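Local structure of angiogenin-1 (Salmo salar, 7BFK) at residues A[53-65]-A[102-114]. The protein probably cleaves RNA as a secreted endonuclease of the pancreatic ribonuclease family. Residues are numbered along the deposited sequence; the frame is centred on the assembly and turned at random.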
ATOM      1  N   GLN A  53      -2.561  -8.103 -11.163  1.00 35.68           N
ATOM      2  CA  GLN A  53      -1.139  -8.434 -10.895  1.00 39.06           C
ATOM      3  C   GLN A  53      -0.947  -8.581  -9.387  1.00 36.82           C
ATOM      4  O   GLN A  53      -0.150  -9.428  -8.955  1.00 35.79           O
ATOM      5  CB  GLN A  53      -0.190  -7.344 -11.396  1.00 46.02           C
ATOM      6  CG  GLN A  53      -0.330  -6.969 -12.875  1.00 51.54           C
ATOM      7  CD  GLN A  53       0.773  -6.025 -13.301  1.00 59.90           C
ATOM      8  OE1 GLN A  53       0.542  -4.983 -13.929  1.00 65.82           O
ATOM      9  NE2 GLN A  53       2.002  -6.379 -12.946  1.00 56.87           N
ATOM     10  N   VAL A  54      -1.614  -7.743  -8.608  1.00 32.32           N
ATOM     11  CA  VAL A  54      -1.475  -7.772  -7.128  1.00 32.02           C
ATOM     12  C   VAL A  54      -2.337  -8.913  -6.575  1.00 31.13           C
ATOM     13  O   VAL A  54      -1.851  -9.595  -5.654  1.00 29.73           O
ATOM     14  CB  VAL A  54      -1.797  -6.408  -6.485  1.00 33.69           C
ATOM     15  CG1 VAL A  54      -1.560  -6.440  -4.987  1.00 31.81           C
ATOM     16  CG2 VAL A  54      -0.987  -5.284  -7.123  1.00 34.32           C
ATOM     17  N   GLN A  55      -3.550  -9.136  -7.108  1.00 33.65           N
ATOM     18  CA  GLN A  55      -4.434 -10.222  -6.609  1.00 33.24           C
ATOM     19  C   GLN A  55      -3.704 -11.556  -6.823  1.00 33.41           C
ATOM     20  O   GLN A  55      -3.782 -12.424  -5.938  1.00 35.03           O
ATOM     21  CB  GLN A  55      -5.818 -10.207  -7.264  1.00 37.62           C
ATOM     22  CG  GLN A  55      -6.730 -11.317  -6.738  1.00 41.84           C
ATOM     23  CD  GLN A  55      -8.161 -11.240  -7.222  1.00 44.50           C
ATOM     24  OE1 GLN A  55      -8.454 -10.791  -8.329  1.00 48.33           O
ATOM     25  NE2 GLN A  55      -9.078 -11.682  -6.372  1.00 55.02           N
ATOM     26  N   ALA A  56      -2.952 -11.670  -7.915  1.00 33.84           N
ATOM     27  CA  ALA A  56      -2.215 -12.897  -8.293  1.00 35.64           C
ATOM     28  C   ALA A  56      -1.227 -13.303  -7.186  1.00 36.59           C
ATOM     29  O   ALA A  56      -0.907 -14.493  -7.111  1.00 39.00           O
ATOM     30  CB  ALA A  56      -1.513 -12.689  -9.617  1.00 38.85           C
ATOM     31  N   ILE A  57      -0.739 -12.360  -6.372  1.00 33.79           N
ATOM     32  CA  ILE A  57       0.216 -12.660  -5.259  1.00 32.47           C
ATOM     33  C   ILE A  57      -0.416 -13.712  -4.338  1.00 31.74           C
ATOM     34  O   ILE A  57       0.325 -14.548  -3.772  1.00 34.95           O
ATOM     35  CB  ILE A  57       0.601 -11.384  -4.480  1.00 27.56           C
ATOM     36  CG1 ILE A  57       1.403 -10.419  -5.351  1.00 27.54           C
ATOM     37  CG2 ILE A  57       1.358 -11.739  -3.206  1.00 27.74           C
ATOM     38  CD1 ILE A  57       1.545  -9.027  -4.769  1.00 28.40           C
ATOM     39  N   CYS A  58      -1.733 -13.661  -4.215  1.00 33.94           N
ATOM     40  CA  CYS A  58      -2.545 -14.534  -3.339  1.00 35.67           C
ATOM     41  C   CYS A  58      -2.902 -15.846  -4.063  1.00 39.31           C
ATOM     42  O   CYS A  58      -3.238 -16.796  -3.370  1.00 43.81           O
ATOM     43  CB  CYS A  58      -3.816 -13.814  -2.896  1.00 35.31           C
ATOM     44  SG  CYS A  58      -3.528 -12.318  -1.903  1.00 35.75           S
ATOM     45  N   THR A  59      -2.774 -15.909  -5.394  1.00 40.84           N
ATOM     46  CA  THR A  59      -3.217 -17.090  -6.200  1.00 45.87           C
ATOM     47  C   THR A  59      -2.161 -17.566  -7.211  1.00 42.26           C
ATOM     48  O   THR A  59      -2.505 -17.679  -8.391  1.00 50.55           O
ATOM     49  CB  THR A  59      -4.524 -16.772  -6.935  1.00 45.03           C
ATOM     50  OG1 THR A  59      -4.296 -15.694  -7.848  1.00 46.97           O
ATOM     51  CG2 THR A  59      -5.643 -16.408  -5.987  1.00 48.78           C
ATOM     52  N   GLY A  60      -0.933 -17.847  -6.772  1.00 44.57           N
ATOM     53  CA  GLY A  60       0.112 -18.438  -7.630  1.00 40.96           C
ATOM     54  C   GLY A  60       1.321 -17.550  -7.810  1.00 43.14           C
ATOM     55  O   GLY A  60       2.351 -18.048  -8.313  1.00 37.71           O
ATOM     56  N   GLY A  61       1.234 -16.282  -7.409  1.00 35.42           N
ATOM     57  CA  GLY A  61       2.323 -15.334  -7.644  1.00 34.64           C
ATOM     58  C   GLY A  61       3.076 -14.966  -6.388  1.00 34.34           C
ATOM     59  O   GLY A  61       3.877 -14.030  -6.483  1.00 39.40           O
ATOM     60  N   GLY A  62       2.852 -15.665  -5.266  1.00 35.36           N
ATOM     61  CA  GLY A  62       3.488 -15.297  -3.989  1.00 36.31           C
ATOM     62  C   GLY A  62       3.918 -16.464  -3.138  1.00 40.30           C
ATOM     63  O   GLY A  62       3.360 -17.567  -3.282  1.00 41.78           O
ATOM     64  N   THR A  63       4.904 -16.212  -2.279  1.00 35.38           N
ATOM     65  CA  THR A  63       5.458 -17.183  -1.324  1.00 37.70           C
ATOM     66  C   THR A  63       4.826 -16.936   0.045  1.00 40.43           C
ATOM     67  O   THR A  63       4.925 -15.797   0.571  1.00 36.02           O
ATOM     68  CB  THR A  63       6.988 -17.117  -1.314  1.00 39.88           C
ATOM     69  OG1 THR A  63       7.443 -17.708  -2.540  1.00 37.97           O
ATOM     70  CG2 THR A  63       7.578 -17.835  -0.123  1.00 42.26           C
ATOM     71  N   LEU A  64       4.154 -17.945   0.587  1.00 42.58           N
ATOM     72  CA  LEU A  64       3.572 -17.900   1.946  1.00 46.08           C
ATOM     73  C   LEU A  64       4.720 -17.762   2.932  1.00 46.11           C
ATOM     74  O   LEU A  64       5.610 -18.604   2.865  1.00 53.16           O
ATOM     75  CB  LEU A  64       2.800 -19.195   2.221  1.00 51.95           C
ATOM     76  CG  LEU A  64       1.389 -19.269   1.658  1.00 64.14           C
ATOM     77  CD1 LEU A  64       0.857 -20.691   1.751  1.00 75.16           C
ATOM     78  CD2 LEU A  64       0.468 -18.303   2.390  1.00 68.17           C
ATOM     79  N   LYS A  65       4.701 -16.739   3.791  1.00 44.55           N
ATOM     80  CA  LYS A  65       5.715 -16.521   4.861  1.00 49.49           C
ATOM     81  C   LYS A  65       5.116 -16.973   6.195  1.00 54.37           C
ATOM     82  O   LYS A  65       5.143 -18.170   6.474  1.00 56.25           O
ATOM     83  CB  LYS A  65       6.127 -15.055   4.972  1.00 50.62           C
ATOM     84  CG  LYS A  65       6.792 -14.458   3.742  1.00 60.09           C
ATOM     85  CD  LYS A  65       7.136 -12.996   3.917  1.00 68.58           C
ATOM     86  CE  LYS A  65       8.280 -12.760   4.878  1.00 70.57           C
ATOM     87  NZ  LYS A  65       9.552 -13.278   4.330  1.00 75.58           N
ATOM     88  N   LYS A 102      10.073  -6.779  -4.164  1.00 28.16           N
ATOM     89  CA  LYS A 102       9.015  -7.767  -3.900  1.00 30.16           C
ATOM     90  C   LYS A 102       8.195  -7.129  -2.782  1.00 27.71           C
ATOM     91  O   LYS A 102       8.805  -6.432  -1.926  1.00 27.61           O
ATOM     92  CB  LYS A 102       9.598  -9.129  -3.536  1.00 30.46           C
ATOM     93  CG  LYS A 102      10.480  -9.722  -4.628  1.00 37.60           C
ATOM     94  CD  LYS A 102      10.894 -11.144  -4.383  1.00 41.56           C
ATOM     95  CE  LYS A 102      12.032 -11.584  -5.273  1.00 48.08           C
ATOM     96  NZ  LYS A 102      11.904 -11.005  -6.625  1.00 56.11           N
ATOM     97  N   VAL A 103       6.884  -7.292  -2.814  1.00 27.18           N
ATOM     98  CA  VAL A 103       6.000  -6.689  -1.783  1.00 25.53           C
ATOM     99  C   VAL A 103       5.505  -7.801  -0.857  1.00 27.33           C
ATOM    100  O   VAL A 103       5.441  -8.985  -1.288  1.00 28.93           O
ATOM    101  CB  VAL A 103       4.853  -5.911  -2.427  1.00 25.92           C
ATOM    102  CG1 VAL A 103       5.381  -4.725  -3.211  1.00 27.35           C
ATOM    103  CG2 VAL A 103       3.998  -6.817  -3.304  1.00 28.61           C
ATOM    104  N   ILE A 104       5.256  -7.451   0.394  1.00 27.34           N
ATOM    105  CA  ILE A 104       4.718  -8.386   1.402  1.00 26.65           C
ATOM    106  C   ILE A 104       3.353  -7.869   1.818  1.00 28.70           C
ATOM    107  O   ILE A 104       3.277  -6.763   2.344  1.00 25.90           O
ATOM    108  CB  ILE A 104       5.675  -8.557   2.575  1.00 30.39           C
ATOM    109  CG1 ILE A 104       7.095  -8.874   2.097  1.00 30.64           C
ATOM    110  CG2 ILE A 104       5.113  -9.622   3.500  1.00 30.86           C
ATOM    111  CD1 ILE A 104       8.169  -8.638   3.138  1.00 36.98           C
ATOM    112  N   ILE A 105       2.324  -8.656   1.563  1.00 27.00           N
ATOM    113  CA  ILE A 105       0.916  -8.275   1.833  1.00 29.44           C
ATOM    114  C   ILE A 105       0.247  -9.389   2.629  1.00 34.80           C
ATOM    115  O   ILE A 105       0.839 -10.452   2.781  1.00 30.31           O
ATOM    116  CB  ILE A 105       0.177  -8.032   0.511  1.00 29.29           C
ATOM    117  CG1 ILE A 105      -0.029  -9.341  -0.260  1.00 30.63           C
ATOM    118  CG2 ILE A 105       0.900  -6.991  -0.320  1.00 29.75           C
ATOM    119  CD1 ILE A 105      -0.880  -9.199  -1.489  1.00 31.26           C
ATOM    120  N   ALA A 106      -0.942  -9.102   3.120  1.00 34.46           N
ATOM    121  CA  ALA A 106      -1.832 -10.063   3.770  1.00 34.69           C
ATOM    122  C   ALA A 106      -2.820 -10.526   2.709  1.00 37.96           C
ATOM    123  O   ALA A 106      -3.262  -9.685   1.879  1.00 35.75           O
ATOM    124  CB  ALA A 106      -2.515  -9.419   4.963  1.00 37.18           C
ATOM    125  N   CYS A 107      -3.079 -11.821   2.661  1.00 37.28           N
ATOM    126  CA  CYS A 107      -4.081 -12.438   1.767  1.00 37.97           C
ATOM    127  C   CYS A 107      -5.196 -13.043   2.618  1.00 41.56           C
ATOM    128  O   CYS A 107      -4.879 -13.717   3.602  1.00 43.61           O
ATOM    129  CB  CYS A 107      -3.473 -13.533   0.898  1.00 39.06           C
ATOM    130  SG  CYS A 107      -2.306 -12.920  -0.349  1.00 37.41           S
ATOM    131  N   ASP A 108      -6.444 -12.754   2.259  1.00 44.94           N
ATOM    132  CA  ASP A 108      -7.656 -13.386   2.829  1.00 43.52           C
ATOM    133  C   ASP A 108      -8.209 -14.230   1.694  1.00 42.96           C
ATOM    134  O   ASP A 108      -8.910 -13.675   0.809  1.00 45.88           O
ATOM    135  CB  ASP A 108      -8.650 -12.353   3.354  1.00 43.80           C
ATOM    136  CG  ASP A 108      -9.732 -12.972   4.227  1.00 51.92           C
ATOM    137  OD1 ASP A 108      -9.918 -14.198   4.150  1.00 48.44           O
ATOM    138  OD2 ASP A 108     -10.351 -12.231   4.990  1.00 57.38           O
ATOM    139  N   GLY A 109      -7.842 -15.502   1.656  1.00 43.41           N
ATOM    140  CA  GLY A 109      -8.180 -16.352   0.509  1.00 41.34           C
ATOM    141  C   GLY A 109      -7.514 -15.774  -0.721  1.00 40.31           C
ATOM    142  O   GLY A 109      -6.299 -15.511  -0.643  1.00 40.02           O
ATOM    143  N   LYS A 110      -8.285 -15.480  -1.774  1.00 40.12           N
ATOM    144  CA  LYS A 110      -7.762 -14.970  -3.068  1.00 43.95           C
ATOM    145  C   LYS A 110      -7.593 -13.443  -3.045  1.00 40.12           C
ATOM    146  O   LYS A 110      -7.192 -12.914  -4.100  1.00 39.88           O
ATOM    147  CB  LYS A 110      -8.714 -15.319  -4.216  1.00 50.23           C
ATOM    148  CG  LYS A 110     -10.018 -14.522  -4.243  1.00 57.12           C
ATOM    149  CD  LYS A 110     -10.827 -14.665  -5.531  1.00 62.58           C
ATOM    150  CE  LYS A 110     -11.744 -15.866  -5.547  1.00 66.55           C
ATOM    151  NZ  LYS A 110     -12.914 -15.672  -4.659  1.00 66.65           N
ATOM    152  N   PHE A 111      -7.858 -12.781  -1.908  1.00 37.46           N
ATOM    153  CA  PHE A 111      -7.917 -11.295  -1.792  1.00 39.40           C
ATOM    154  C   PHE A 111      -6.819 -10.680  -0.930  1.00 35.89           C
ATOM    155  O   PHE A 111      -6.729 -10.920   0.271  1.00 37.41           O
ATOM    156  CB  PHE A 111      -9.235 -10.836  -1.154  1.00 39.11           C
ATOM    157  CG  PHE A 111     -10.475 -11.138  -1.950  1.00 43.67           C
ATOM    158  CD1 PHE A 111     -10.807 -10.378  -3.063  1.00 39.61           C
ATOM    159  CD2 PHE A 111     -11.337 -12.160  -1.566  1.00 43.65           C
ATOM    160  CE1 PHE A 111     -11.956 -10.649  -3.792  1.00 41.40           C
ATOM    161  CE2 PHE A 111     -12.488 -12.424  -2.292  1.00 41.38           C
ATOM    162  CZ  PHE A 111     -12.794 -11.672  -3.408  1.00 42.52           C
ATOM    163  N   PRO A 112      -5.966  -9.821  -1.527  1.00 33.63           N
ATOM    164  CA  PRO A 112      -5.078  -8.969  -0.754  1.00 32.83           C
ATOM    165  C   PRO A 112      -5.946  -8.125   0.187  1.00 32.76           C
ATOM    166  O   PRO A 112      -7.000  -7.671  -0.251  1.00 33.45           O
ATOM    167  CB  PRO A 112      -4.398  -8.081  -1.806  1.00 32.01           C
ATOM    168  CG  PRO A 112      -4.464  -8.904  -3.073  1.00 33.63           C
ATOM    169  CD  PRO A 112      -5.766  -9.680  -2.978  1.00 34.94           C
ATOM    170  N   VAL A 113      -5.506  -7.941   1.431  1.00 31.87           N
ATOM    171  CA  VAL A 113      -6.241  -7.149   2.462  1.00 35.40           C
ATOM    172  C   VAL A 113      -5.259  -6.387   3.337  1.00 34.78           C
ATOM    173  O   VAL A 113      -4.111  -6.816   3.466  1.00 40.11           O
ATOM    174  CB  VAL A 113      -7.142  -8.063   3.327  1.00 35.06           C
ATOM    175  CG1 VAL A 113      -8.300  -8.602   2.526  1.00 37.06           C
ATOM    176  CG2 VAL A 113      -6.357  -9.207   3.948  1.00 38.63           C
ATOM    177  N   HIS A 114      -5.737  -5.301   3.953  1.00 49.35           N
ATOM    178  CA  HIS A 114      -5.018  -4.495   4.974  1.00 55.09           C
ATOM    179  C   HIS A 114      -6.017  -4.234   6.109  1.00 62.51           C
ATOM    180  O   HIS A 114      -7.133  -3.761   5.823  1.00 72.81           O
ATOM    181  CB  HIS A 114      -4.430  -3.208   4.373  1.00 58.84           C
ATOM    182  CG  HIS A 114      -5.463  -2.164   4.101  1.00 71.30           C
ATOM    183  ND1 HIS A 114      -5.805  -1.207   5.036  1.00 77.10           N
ATOM    184  CD2 HIS A 114      -6.255  -1.943   3.029  1.00 70.60           C
ATOM    185  CE1 HIS A 114      -6.751  -0.431   4.543  1.00 77.75           C
ATOM    186  NE2 HIS A 114      -7.044  -0.861   3.317  1.00 75.67           N
TER
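A disulfide, Cys-58 to Cys-107, joins segment 53-65, which carries helix 51-55, to strand 93-108 and its hairpin with strand 111-113. This is a helix-on-sheet contact of the pancreatic ribonuclease fold. The two SG atoms of Cys-58 and Cys-107 are 2.1 Å apart, with a chi3 of -86°. Pro-112 packs against this bridge, its CD 3.6 Å from Cys-58 SG. The adjacent CG of Pro-112 lies 3.7 Å from Val-54 O.

Further along the strand the contact is mainly aliphatic. Ile-57 has CG2 anti to its backbone N and CG1 beside that N. Both branches touch Ile-105, and CD1 goes on to Val-103. CG2 of Ile-57 meets CD1 of Ile-105 at 3.8 Å. CD1 of Ile-57 meets CG2 of Val-103 at 3.6 Å, and these two side chains cross at about a right angle. Phe-76 of strand 76-85 also touches Ile-57 and Val-103, so this apolar cluster extends to the neighbouring strand.

At the hairpin end, a type II' turn runs from Asp-108 to Phe-111. Gln-55 extends alongside Lys-110, its CG anti to the backbone N (chi1 -179°). Its NE2 donates to Lys-110 O at 3.2 Å. The acceptor lies close to the amide plane of Gln-55, but the donor sits well above the carbonyl plane of Lys-110. NE2 of Gln-55 also lies 3.6 Å from Lys-110 CD. Thr-59 adds a methyl contact, CG2 to Lys-110 CB at 3.7 Å. An alanine in place of Gln-55 would remove the amide and is likely to leave Lys-110 O without this donor and the aliphatic part of Lys-110 without this neighbour.

The covalent link thus fixes the spacing of Cys-58 and Cys-107. The aliphatic contacts and one hydrogen bond, off the lone-pair direction, add a weaker, non-covalent hold at strand and turn.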